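Local coordinates for entry-fusion complex associated protein OPG083 (Vaccinia virus, PDB 6CJ6), which serves as a component of the poxvirus entry-fusion complex, which mediates lipid mixing and pore formation so that the virion core enters the host cytoplasm, at residues L13-D16 and S17-K21; L65-E68 and S69-V73; K54-N58 and S59-F63; Q152-V155 and K156-K160. All blocks are in the same frame, centred on the assembly; numbering follows the deposited sequence.

In the fold
Interactions 1, 2 and 4 sit on three helices, 10-24, 59-74 and 145-158, that pack against one another, while interaction 3 joins loop 54-58 to the start of helix 59-74 and touches interaction 1 through Tyr18 OH and Ser62 CB, 3.6 Å apart. Interactions 1 and 2 are the nearest pair, with centres 8 Å apart; they are joined by probable hydrogen bonds from Ser17 OG to Glu72 OE1 (2.8 Å) and Ser69 OG (3.0 Å), and both touch one propanediol. Interaction 4 meets them through apolar contacts, Phe14 CB to Leu158 CD1 (3.5 Å) and Met66 CG to Ile154 CD1 (3.7 Å). Interactions 3 and 4 do not touch, their nearest atoms being about 7 Å apart.

Interaction 1 of 4, residues L13-D16 and S17-K21; sequences LFID and SYLQK. With PDO (1,3-propandiol), chain X.
Phe14 and Tyr18, one turn apart on the helix, hold their rings nearly parallel, the planes only 19° apart, yet slid so far along each other that they barely overlap; the centroids lie 5.8 Å apart. Over one face of the Phe14 ring sits Tyr18 CB, 4.3 Å from Phe14 CZ and displaced toward the ring's rim. Tyr18 presents its edge to Ile15: CD1 of the isoleucine lies in the plane of the tyrosine ring, 3.8 Å from Tyr18 CD2. With CG1 anti to the backbone N (chi1 -166°), Ile15 also lays CG1 obliquely across Leu19, 3.9 Å from Leu19 CG.

These are i to i+3 and i to i+4 contacts along alpha-helix 10-24. The Phe14 side chain meets helix 145-158 at Ile154 and Leu158, Tyr18 meets helix 59-74 at Met66, and Ile15 and Leu19 turn to strand 133-141 at Gln138, so the helix is packed between helices and sheet. Beneath the side chains run the backbone bonds, among them Tyr18 N to Phe14 O at 2.8 Å and Leu19 N to Ile15 O at 2.7 Å, whereas the Gln20 N to Asp16 O bond is weak.

A polar patch lies along another side of the helix. There the Ser17 hydroxyl is fixed by Glu72 and Ser69 of helix 59-74. O3 of a bound propanediol lies 3.2 Å from both Ser17 O and Ser17 OG, so its one proton must be shared between them, and Lys21 NZ donates to the same O3. The exact placing of the diol is doubtful, because its C2 comes unusually close to Ser17 OG.

Interaction 2 of 4, residues L65-E68 and S69-V73; sequences LMVE and SFIEV. With PDO (1,3-propandiol), chain X.
Ser69 turns its hydroxyl back to Leu65 O, one turn earlier in helix 59-74, a serine-to-backbone bond within the i to i+4 pattern of an alpha-helix. Leu65 O accepts both Ser69 N, at 3.0 Å, and Ser69 OG, at 2.9 Å; the two donors approach from opposite faces of the carbonyl plane, so one oxygen is gripped twice. The hydroxyl gets there because OG stands beside its own backbone N (chi1 -55°). The other bonds follow the same spacing, and Ile71 N to Val67 O is almost straight, with an N-H...O angle of 178°.

Among the charged groups, Glu68 and Glu72 keep their carboxylates well apart, OE1 to OE1 being 6.9 Å. Glu72, whose strongest partner is Ser17 of helix 10-24, sets its carboxylate beside the propanediol that Lys21 and Ser17 hold, though the exact placing of that diol is doubtful.

In the apolar packing, Phe70 reaches Ala86 and Ile89 of helix 79-89, and Met66 packs on Leu151 and Ile154. Val67 and Ile71 meet at an angle on the side of the helix where Val67 touches Ile91, the touching atoms being Val67 CG1 and Ile71 CD1, 3.7 Å apart.

Interaction 3 of 4, residues K54-N58 and S59-F63; sequences KCMSN and SRLSF
Met56 meets Ser62, and Asn58 caps Leu61 N, where the loop 54-58 leads from strand 47-53 into the first turn of helix 59-74, with Asn58 at the N-cap. The loop is tied down at its start. There Lys54 pairs through its backbone with Asn141, and its NZ bonds to a propanediol; Cys55 is joined to Cys33 by a disulfide.

Met56 is the first residue to touch the helix. Its CG lies 3.7 Å from Ser62 OG, and the chain, near-extended at chi2 (-160°), carries SD past the same hydroxyl oxygen, with Met56 SD 3.8 Å from Ser62 OG. From there SD makes a looser approach to Leu61 CD2, at 4.4 Å.

Asn58 follows and carries the cap. Its CG sits between the backbone N and the carbonyl carbon (chi1 46°), which brings OD1 toward Leu61 N. OD1 accepts from Leu61 N at 3.4 Å, a weak bond with an N-H...O angle of 147°. The Asn58 and Leu61 side chains meet at a slant. Beyond the cap, Ser59 touches Ser144, Ser62 touches Tyr18 of helix 10-24, and Arg60 forms a salt bridge with Glu104, linking the helix start to helix 102-113. The closest side-chain approach to the cap is that of Leu61 CB, which lies 3.1 Å from Asn58 OD1.

Interaction 4 of 4, residues Q152-V155 and K156-K160; sequences QTIV and KSLNK. With PDO (1,3-propandiol), chain Z; MOH (methanol), chain B; EDO (1,2-ethanediol), chain N; EOH (ethanol), chain C.
Ile154 and Leu158 form the tightly packed side of the last turns of helix 145-158, lying side by side and pointing the same way, with Ile154 CG2 3.6 Å from Leu158 CD1. The isoleucine sets CG2 anti to its N while CG1 takes the place beside it (chi1 -69°), which turns the CG2 methyl to the leucine. Leu158 also meets Ile85 of helix 79-89, and Ile154 meets Ile89. Ser157, likewise buried against that helix, has its OG hydrogen-bonded to a propanediol.

Backbone geometry changes toward the helix end. Ile154 O takes two donors: Leu158 N at 2.9 Å, nearly head-on, and Ser157 N at 3.3 Å, well above the carbonyl plane, an i to i+3 bond. Asn159 N still reaches Val155 O at 2.9 Å.

Gln152 and Lys156 make the looser, polar side. They run alongside each other, with Gln152 CG and Lys156 CD 4.0 Å apart, and both end on Asp123: Gln152 OE1 accepts from the backbone N of Asp123, and Lys156 NZ makes a salt bridge with its carboxylate. Lys156 NZ also bonds weakly to an ethanediol. The chemistry thus sets the apolar Ile154-Leu158 pair against the polar Gln152-Lys156 pair, where Asp123 probably balances the lysine charge.

Interaction 1 of 4, residues L13-D16 and S17-K21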
loop_
_atom_site.group_PDB
_atom_site.type_symbol
_atom_site.label_atom_id
_atom_site.label_comp_id
_atom_site.label_asym_id
_atom_site.label_seq_id
_atom_site.Cartn_x
_atom_site.Cartn_y
_atom_site.Cartn_z
ATOM N N LEU A 13 -3.910 -8.370 -4.383
ATOM C CA LEU A 13 -3.998 -8.024 -5.797
ATOM C C LEU A 13 -3.369 -6.664 -6.070
ATOM O O LEU A 13 -2.693 -6.478 -7.090
ATOM C CB LEU A 13 -5.456 -8.050 -6.255
ATOM C CG LEU A 13 -6.201 -9.362 -6.006
ATOM C CD1 LEU A 13 -7.588 -9.323 -6.627
ATOM C CD2 LEU A 13 -5.400 -10.542 -6.537
ATOM N N PHE A 14 -3.573 -5.701 -5.168
ATOM C CA PHE A 14 -3.015 -4.367 -5.366
ATOM C C PHE A 14 -1.494 -4.398 -5.342
ATOM O O PHE A 14 -0.834 -3.869 -6.246
ATOM C CB PHE A 14 -3.551 -3.406 -4.302
ATOM C CG PHE A 14 -2.760 -2.129 -4.179
ATOM C CD1 PHE A 14 -3.001 -1.062 -5.030
ATOM C CD2 PHE A 14 -1.776 -1.997 -3.211
ATOM C CE1 PHE A 14 -2.273 0.111 -4.920
ATOM C CE2 PHE A 14 -1.045 -0.831 -3.097
ATOM C CZ PHE A 14 -1.294 0.227 -3.954
ATOM N N ILE A 15 -0.914 -5.009 -4.308
ATOM C CA ILE A 15 0.534 -4.946 -4.154
ATOM C C ILE A 15 1.234 -5.716 -5.267
ATOM O O ILE A 15 2.289 -5.298 -5.756
ATOM C CB ILE A 15 0.972 -5.382 -2.742
ATOM C CG1 ILE A 15 2.428 -4.976 -2.495
ATOM C CG2 ILE A 15 0.786 -6.879 -2.540
ATOM C CD1 ILE A 15 2.667 -3.483 -2.613
ATOM N N ASP A 16 0.653 -6.836 -5.703
ATOM C CA ASP A 16 1.237 -7.580 -6.814
ATOM C C ASP A 16 1.267 -6.731 -8.077
ATOM O O ASP A 16 2.256 -6.744 -8.819
ATOM C CB ASP A 16 0.456 -8.873 -7.047
ATOM C CG ASP A 16 0.662 -9.883 -5.937
ATOM O OD1 ASP A 16 1.559 -9.662 -5.098
ATOM O OD2 ASP A 16 -0.072 -10.894 -5.901
ATOM N N SER A 17 0.193 -5.979 -8.329
ATOM C CA SER A 17 0.184 -5.027 -9.434
ATOM C C SER A 17 1.203 -3.920 -9.211
ATOM O O SER A 17 1.943 -3.547 -10.129
ATOM C CB SER A 17 -1.214 -4.425 -9.580
ATOM O OG SER A 17 -1.191 -3.284 -10.421
ATOM N N TYR A 18 1.251 -3.381 -7.993
ATOM C CA TYR A 18 2.130 -2.253 -7.711
ATOM C C TYR A 18 3.597 -2.659 -7.781
ATOM O O TYR A 18 4.440 -1.878 -8.239
ATOM C CB TYR A 18 1.780 -1.662 -6.344
ATOM C CG TYR A 18 2.590 -0.448 -5.960
ATOM C CD1 TYR A 18 2.747 0.616 -6.840
ATOM C CD2 TYR A 18 3.179 -0.354 -4.707
ATOM C CE1 TYR A 18 3.481 1.730 -6.488
ATOM C CE2 TYR A 18 3.915 0.758 -4.346
ATOM C CZ TYR A 18 4.062 1.794 -5.240
ATOM O OH TYR A 18 4.796 2.900 -4.883
ATOM N N LEU A 19 3.923 -3.881 -7.345
ATOM C CA LEU A 19 5.315 -4.325 -7.370
ATOM C C LEU A 19 5.833 -4.473 -8.797
ATOM O O LEU A 19 6.991 -4.143 -9.075
ATOM C CB LEU A 19 5.482 -5.623 -6.580
ATOM C CG LEU A 19 5.335 -5.499 -5.062
ATOM C CD1 LEU A 19 5.381 -6.866 -4.393
ATOM C CD2 LEU A 19 6.400 -4.579 -4.489
ATOM N N GLN A 20 4.995 -4.972 -9.712
ATOM C CA GLN A 20 5.391 -5.058 -11.116
ATOM C C GLN A 20 5.801 -3.693 -11.653
ATOM O O GLN A 20 6.834 -3.555 -12.319
ATOM C CB GLN A 20 4.239 -5.614 -11.954
ATOM C CG GLN A 20 4.095 -7.122 -11.949
ATOM C CD GLN A 20 3.107 -7.597 -13.000
ATOM O OE1 GLN A 20 2.745 -6.849 -13.905
ATOM N NE2 GLN A 20 2.660 -8.842 -12.880
ATOM N N LYS A 21 4.992 -2.670 -11.374
ATOM C CA LYS A 21 5.279 -1.335 -11.882
ATOM C C LYS A 21 6.538 -0.757 -11.247
ATOM O O LYS A 21 7.313 -0.062 -11.913
ATOM C CB LYS A 21 4.076 -0.428 -11.632
ATOM C CG LYS A 21 2.785 -0.912 -12.282
ATOM C CD LYS A 21 1.577 -0.503 -11.455
ATOM C CE LYS A 21 0.415 -0.042 -12.323
ATOM N NZ LYS A 21 -0.143 -1.129 -13.171
HETATM C C1 PDO X . -1.399 -6.716 -12.618
HETATM O O1 PDO X . -1.219 -7.130 -11.259
HETATM C C2 PDO X . -1.113 -5.223 -12.737
HETATM C C3 PDO X . 0.355 -4.973 -13.060
HETATM O O3 PDO X . 0.623 -3.568 -13.005
#

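Interaction 2 of 4, residues L65-E68 and S69-V73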
loop_
_atom_site.group_PDB
_atom_site.type_symbol
_atom_site.label_atom_id
_atom_site.label_comp_id
_atom_site.label_asym_id
_atom_site.label_seq_id
_atom_site.Cartn_x
_atom_site.Cartn_y
_atom_site.Cartn_z
ATOM N N LEU A 65 1.816 5.223 -9.918
ATOM C CA LEU A 65 1.634 3.780 -10.044
ATOM C C LEU A 65 0.807 3.224 -8.891
ATOM O O LEU A 65 0.092 2.229 -9.061
ATOM C CB LEU A 65 2.994 3.085 -10.093
ATOM C CG LEU A 65 3.961 3.511 -11.199
ATOM C CD1 LEU A 65 5.331 2.893 -10.973
ATOM C CD2 LEU A 65 3.419 3.122 -12.561
ATOM N N MET A 66 0.908 3.849 -7.717
ATOM C CA MET A 66 0.061 3.487 -6.587
ATOM C C MET A 66 -1.410 3.678 -6.930
ATOM O O MET A 66 -2.255 2.860 -6.552
ATOM C CB MET A 66 0.448 4.365 -5.400
ATOM C CG MET A 66 -0.157 4.021 -4.072
ATOM S SD MET A 66 1.030 4.443 -2.779
ATOM C CE MET A 66 1.761 2.837 -2.542
ATOM N N VAL A 67 -1.736 4.749 -7.654
ATOM C CA VAL A 67 -3.129 5.010 -8.000
ATOM C C VAL A 67 -3.580 4.143 -9.171
ATOM O O VAL A 67 -4.716 3.651 -9.189
ATOM C CB VAL A 67 -3.353 6.514 -8.243
ATOM C CG1 VAL A 67 -4.668 6.755 -8.965
ATOM C CG2 VAL A 67 -3.344 7.257 -6.920
ATOM N N GLU A 68 -2.706 3.938 -10.164
ATOM C CA GLU A 68 -3.031 3.030 -11.261
ATOM C C GLU A 68 -3.443 1.667 -10.726
ATOM O O GLU A 68 -4.470 1.109 -11.131
ATOM C CB GLU A 68 -1.835 2.868 -12.201
ATOM C CG GLU A 68 -1.376 4.123 -12.921
ATOM C CD GLU A 68 -0.312 3.827 -13.970
ATOM O OE1 GLU A 68 -0.509 2.887 -14.771
ATOM O OE2 GLU A 68 0.723 4.525 -13.990
ATOM N N SER A 69 -2.649 1.121 -9.800
ATOM C CA SER A 69 -2.945 -0.197 -9.251
ATOM C C SER A 69 -4.257 -0.191 -8.477
ATOM O O SER A 69 -5.041 -1.142 -8.564
ATOM C CB SER A 69 -1.790 -0.662 -8.359
ATOM O OG SER A 69 -0.554 -0.647 -9.056
ATOM N N PHE A 70 -4.515 0.876 -7.716
ATOM C CA PHE A 70 -5.753 0.959 -6.947
ATOM C C PHE A 70 -6.968 0.927 -7.860
ATOM O O PHE A 70 -7.911 0.160 -7.634
ATOM C CB PHE A 70 -5.757 2.225 -6.091
ATOM C CG PHE A 70 -7.035 2.436 -5.325
ATOM C CD1 PHE A 70 -7.274 1.747 -4.147
ATOM C CD2 PHE A 70 -7.995 3.325 -5.783
ATOM C CE1 PHE A 70 -8.450 1.940 -3.440
ATOM C CE2 PHE A 70 -9.173 3.523 -5.081
ATOM C CZ PHE A 70 -9.402 2.830 -3.909
ATOM N N ILE A 71 -6.970 1.767 -8.897
ATOM C CA ILE A 71 -8.075 1.768 -9.851
ATOM C C ILE A 71 -8.187 0.415 -10.537
ATOM O O ILE A 71 -9.285 -0.141 -10.678
ATOM C CB ILE A 71 -7.900 2.916 -10.861
ATOM C CG1 ILE A 71 -8.074 4.267 -10.165
ATOM C CG2 ILE A 71 -8.873 2.758 -12.021
ATOM C CD1 ILE A 71 -7.476 5.424 -10.928
ATOM N N GLU A 72 -7.050 -0.143 -10.961
ATOM C CA GLU A 72 -7.060 -1.434 -11.640
ATOM C C GLU A 72 -7.663 -2.524 -10.763
ATOM O O GLU A 72 -8.431 -3.364 -11.244
ATOM C CB GLU A 72 -5.638 -1.813 -12.039
ATOM C CG GLU A 72 -5.523 -3.219 -12.569
ATOM C CD GLU A 72 -4.126 -3.776 -12.434
ATOM O OE1 GLU A 72 -3.172 -2.974 -12.340
ATOM O OE2 GLU A 72 -3.989 -5.018 -12.409
ATOM N N VAL A 73 -7.329 -2.525 -9.472
ATOM C CA VAL A 73 -7.773 -3.598 -8.591
ATOM C C VAL A 73 -9.196 -3.360 -8.100
ATOM O O VAL A 73 -9.987 -4.301 -7.980
ATOM C CB VAL A 73 -6.771 -3.787 -7.436
ATOM C CG1 VAL A 73 -7.442 -4.442 -6.237
ATOM C CG2 VAL A 73 -5.589 -4.615 -7.909
HETATM C C1 PDO X . -1.399 -6.716 -12.618
HETATM O O1 PDO X . -1.219 -7.130 -11.259
HETATM C C2 PDO X . -1.113 -5.223 -12.737
HETATM C C3 PDO X . 0.355 -4.973 -13.060
HETATM O O3 PDO X . 0.623 -3.568 -13.005
#

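Interaction 3 of 4, residues K54-N58 and S59-F63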
loop_
_atom_site.group_PDB
_atom_site.type_symbol
_atom_site.label_atom_id
_atom_site.label_comp_id
_atom_site.label_asym_id
_atom_site.label_seq_id
_atom_site.Cartn_x
_atom_site.Cartn_y
_atom_site.Cartn_z
ATOM N N LYS A 54 12.477 -0.704 -1.957
ATOM C CA LYS A 54 12.485 -0.529 -3.402
ATOM C C LYS A 54 12.276 0.947 -3.693
ATOM O O LYS A 54 11.324 1.327 -4.383
ATOM C CB LYS A 54 11.376 -1.364 -4.044
ATOM C CG LYS A 54 11.798 -2.122 -5.293
ATOM C CD LYS A 54 10.702 -3.066 -5.781
ATOM C CE LYS A 54 10.692 -4.391 -5.021
ATOM N NZ LYS A 54 10.163 -4.286 -3.629
ATOM N N CYS A 55 13.157 1.786 -3.159
ATOM C CA CYS A 55 12.937 3.220 -3.186
ATOM C C CYS A 55 13.256 3.804 -4.555
ATOM O O CYS A 55 13.968 3.213 -5.370
ATOM C CB CYS A 55 13.772 3.914 -2.116
ATOM S SG CYS A 55 13.896 2.968 -0.596
ATOM N N MET A 56 12.715 4.996 -4.796
ATOM C CA MET A 56 12.844 5.656 -6.081
ATOM C C MET A 56 13.024 7.152 -5.868
ATOM O O MET A 56 13.080 7.644 -4.736
ATOM C CB MET A 56 11.658 5.328 -6.993
ATOM C CG MET A 56 10.370 5.045 -6.252
ATOM S SD MET A 56 9.248 4.126 -7.310
ATOM C CE MET A 56 10.306 2.761 -7.787
ATOM N N SER A 57 13.102 7.877 -6.985
ATOM C CA SER A 57 13.535 9.268 -6.947
ATOM C C SER A 57 12.510 10.166 -6.266
ATOM O O SER A 57 12.878 11.029 -5.458
ATOM C CB SER A 57 13.840 9.757 -8.362
ATOM O OG SER A 57 12.918 9.219 -9.296
ATOM N N ASN A 58 11.225 9.986 -6.566
ATOM C CA ASN A 58 10.224 10.938 -6.113
ATOM C C ASN A 58 8.917 10.241 -5.758
ATOM O O ASN A 58 8.600 9.165 -6.270
ATOM C CB ASN A 58 9.980 12.028 -7.159
ATOM C CG ASN A 58 9.826 11.471 -8.556
ATOM O OD1 ASN A 58 9.317 10.368 -8.745
ATOM N ND2 ASN A 58 10.277 12.230 -9.548
ATOM N N SER A 59 8.154 10.890 -4.878
ATOM C CA SER A 59 6.906 10.311 -4.400
ATOM C C SER A 59 5.794 10.418 -5.436
ATOM O O SER A 59 4.866 9.598 -5.431
ATOM C CB SER A 59 6.491 10.984 -3.093
ATOM O OG SER A 59 6.464 12.394 -3.238
ATOM N N ARG A 60 5.862 11.418 -6.322
ATOM C CA ARG A 60 4.834 11.570 -7.349
ATOM C C ARG A 60 4.765 10.342 -8.247
ATOM O O ARG A 60 3.673 9.901 -8.625
ATOM C CB ARG A 60 5.089 12.825 -8.185
ATOM C CG ARG A 60 4.619 14.129 -7.554
ATOM C CD ARG A 60 3.100 14.288 -7.612
ATOM N NE ARG A 60 2.550 13.990 -8.930
ATOM C CZ ARG A 60 1.579 13.112 -9.157
ATOM N NH1 ARG A 60 1.030 12.451 -8.150
ATOM N NH2 ARG A 60 1.142 12.907 -10.393
ATOM N N LEU A 61 5.922 9.780 -8.608
ATOM C CA LEU A 61 5.928 8.554 -9.401
ATOM C C LEU A 61 5.362 7.388 -8.605
ATOM O O LEU A 61 4.655 6.536 -9.155
ATOM C CB LEU A 61 7.347 8.244 -9.875
ATOM C CG LEU A 61 7.601 6.881 -10.522
ATOM C CD1 LEU A 61 6.724 6.688 -11.752
ATOM C CD2 LEU A 61 9.076 6.729 -10.873
ATOM N N SER A 62 5.671 7.332 -7.308
ATOM C CA SER A 62 5.117 6.289 -6.454
ATOM C C SER A 62 3.596 6.365 -6.441
ATOM O O SER A 62 2.908 5.394 -6.770
ATOM C CB SER A 62 5.680 6.428 -5.037
ATOM O OG SER A 62 7.091 6.313 -5.027
ATOM N N PHE A 63 3.056 7.536 -6.093
ATOM C CA PHE A 63 1.608 7.702 -6.025
ATOM C C PHE A 63 0.932 7.464 -7.371
ATOM O O PHE A 63 -0.215 7.012 -7.413
ATOM C CB PHE A 63 1.263 9.087 -5.480
ATOM C CG PHE A 63 1.192 9.147 -3.982
ATOM C CD1 PHE A 63 0.078 8.666 -3.312
ATOM C CD2 PHE A 63 2.232 9.687 -3.245
ATOM C CE1 PHE A 63 0.004 8.723 -1.935
ATOM C CE2 PHE A 63 2.164 9.743 -1.866
ATOM C CZ PHE A 63 1.046 9.258 -1.211
#

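Interaction 4 of 4, residues Q152-V155 and K156-K160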
loop_
_atom_site.group_PDB
_atom_site.type_symbol
_atom_site.label_atom_id
_atom_site.label_comp_id
_atom_site.label_asym_id
_atom_site.label_seq_id
_atom_site.Cartn_x
_atom_site.Cartn_y
_atom_site.Cartn_z
ATOM N N GLN A 152 0.277 2.869 3.457
ATOM C CA GLN A 152 -0.348 2.547 4.736
ATOM C C GLN A 152 -1.858 2.733 4.673
ATOM O O GLN A 152 -2.622 1.845 5.073
ATOM C CB GLN A 152 0.253 3.405 5.851
ATOM C CG GLN A 152 -0.677 3.555 7.050
ATOM C CD GLN A 152 -0.002 4.165 8.257
ATOM O OE1 GLN A 152 1.123 3.806 8.603
ATOM N NE2 GLN A 152 -0.688 5.093 8.908
ATOM N N THR A 153 -2.307 3.891 4.180
ATOM C CA THR A 153 -3.739 4.130 4.036
ATOM C C THR A 153 -4.392 3.046 3.187
ATOM O O THR A 153 -5.487 2.569 3.505
ATOM C CB THR A 153 -3.973 5.508 3.417
ATOM O OG1 THR A 153 -3.166 6.480 4.094
ATOM C CG2 THR A 153 -5.442 5.911 3.535
ATOM N N ILE A 154 -3.719 2.631 2.114
ATOM C CA ILE A 154 -4.257 1.595 1.238
ATOM C C ILE A 154 -4.258 0.232 1.929
ATOM O O ILE A 154 -5.208 -0.547 1.780
ATOM C CB ILE A 154 -3.498 1.588 -0.102
ATOM C CG1 ILE A 154 -3.815 2.863 -0.889
ATOM C CG2 ILE A 154 -3.830 0.344 -0.913
ATOM C CD1 ILE A 154 -3.122 2.946 -2.222
ATOM N N VAL A 155 -3.202 -0.083 2.689
ATOM C CA VAL A 155 -3.183 -1.337 3.446
ATOM C C VAL A 155 -4.390 -1.413 4.371
ATOM O O VAL A 155 -5.193 -2.347 4.302
ATOM C CB VAL A 155 -1.872 -1.490 4.239
ATOM C CG1 VAL A 155 -2.008 -2.620 5.253
ATOM C CG2 VAL A 155 -0.702 -1.762 3.319
ATOM N N LYS A 156 -4.542 -0.410 5.237
ATOM C CA LYS A 156 -5.565 -0.445 6.273
ATOM C C LYS A 156 -6.985 -0.477 5.721
ATOM O O LYS A 156 -7.926 -0.673 6.497
ATOM C CB LYS A 156 -5.367 0.735 7.228
ATOM C CG LYS A 156 -3.958 0.813 7.804
ATOM C CD LYS A 156 -3.825 1.922 8.829
ATOM C CE LYS A 156 -4.498 1.535 10.128
ATOM N NZ LYS A 156 -4.512 2.660 11.103
ATOM N N SER A 157 -7.166 -0.302 4.411
ATOM C CA SER A 157 -8.482 -0.372 3.789
ATOM C C SER A 157 -8.659 -1.640 2.963
ATOM O O SER A 157 -9.593 -2.409 3.203
ATOM C CB SER A 157 -8.740 0.878 2.937
ATOM O OG SER A 157 -10.047 0.853 2.391
ATOM N N LEU A 158 -7.775 -1.886 1.992
ATOM C CA LEU A 158 -7.896 -3.075 1.156
ATOM C C LEU A 158 -7.670 -4.366 1.936
ATOM O O LEU A 158 -8.090 -5.433 1.477
ATOM C CB LEU A 158 -6.917 -3.012 -0.018
ATOM C CG LEU A 158 -7.073 -1.908 -1.065
ATOM C CD1 LEU A 158 -6.102 -2.140 -2.201
ATOM C CD2 LEU A 158 -8.484 -1.849 -1.597
ATOM N N ASN A 159 -7.014 -4.294 3.097
ATOM C CA ASN A 159 -6.750 -5.490 3.888
ATOM C C ASN A 159 -8.013 -6.069 4.502
ATOM O O ASN A 159 -8.027 -7.251 4.863
ATOM C CB ASN A 159 -5.783 -5.159 5.019
ATOM C CG ASN A 159 -4.929 -6.328 5.403
ATOM O OD1 ASN A 159 -4.697 -7.226 4.593
ATOM N ND2 ASN A 159 -4.449 -6.331 6.642
ATOM N N LYS A 160 -9.058 -5.264 4.646
ATOM C CA LYS A 160 -10.298 -5.696 5.268
ATOM C C LYS A 160 -11.252 -6.369 4.290
ATOM O O LYS A 160 -12.300 -6.859 4.717
ATOM C CB LYS A 160 -10.997 -4.500 5.923
ATOM C CG LYS A 160 -10.176 -3.787 6.988
ATOM C CD LYS A 160 -10.843 -2.478 7.387
ATOM C CE LYS A 160 -10.118 -1.800 8.538
ATOM N NZ LYS A 160 -10.672 -0.442 8.814
HETATM C C1 PDO Z . -11.791 2.631 5.408
HETATM O O1 PDO Z . -11.867 2.530 3.981
HETATM C C2 PDO Z . -11.065 3.916 5.788
HETATM C C3 PDO Z . -11.610 4.485 7.092
HETATM O O3 PDO Z . -11.473 5.910 7.086
HETATM C C MOH B . 1.463 5.703 11.367
HETATM O O MOH B . 2.601 5.662 10.530
HETATM C C1 EDO N . -7.203 0.529 12.734
HETATM O O1 EDO N . -7.203 1.459 11.645
HETATM C C2 EDO N . -6.037 0.838 13.665
HETATM O O2 EDO N . -5.603 -0.369 14.303
HETATM C C1 EOH C . -9.229 3.103 9.128
HETATM C C2 EOH C . -8.347 3.808 10.033
HETATM O O EOH C . -8.531 2.220 8.267
#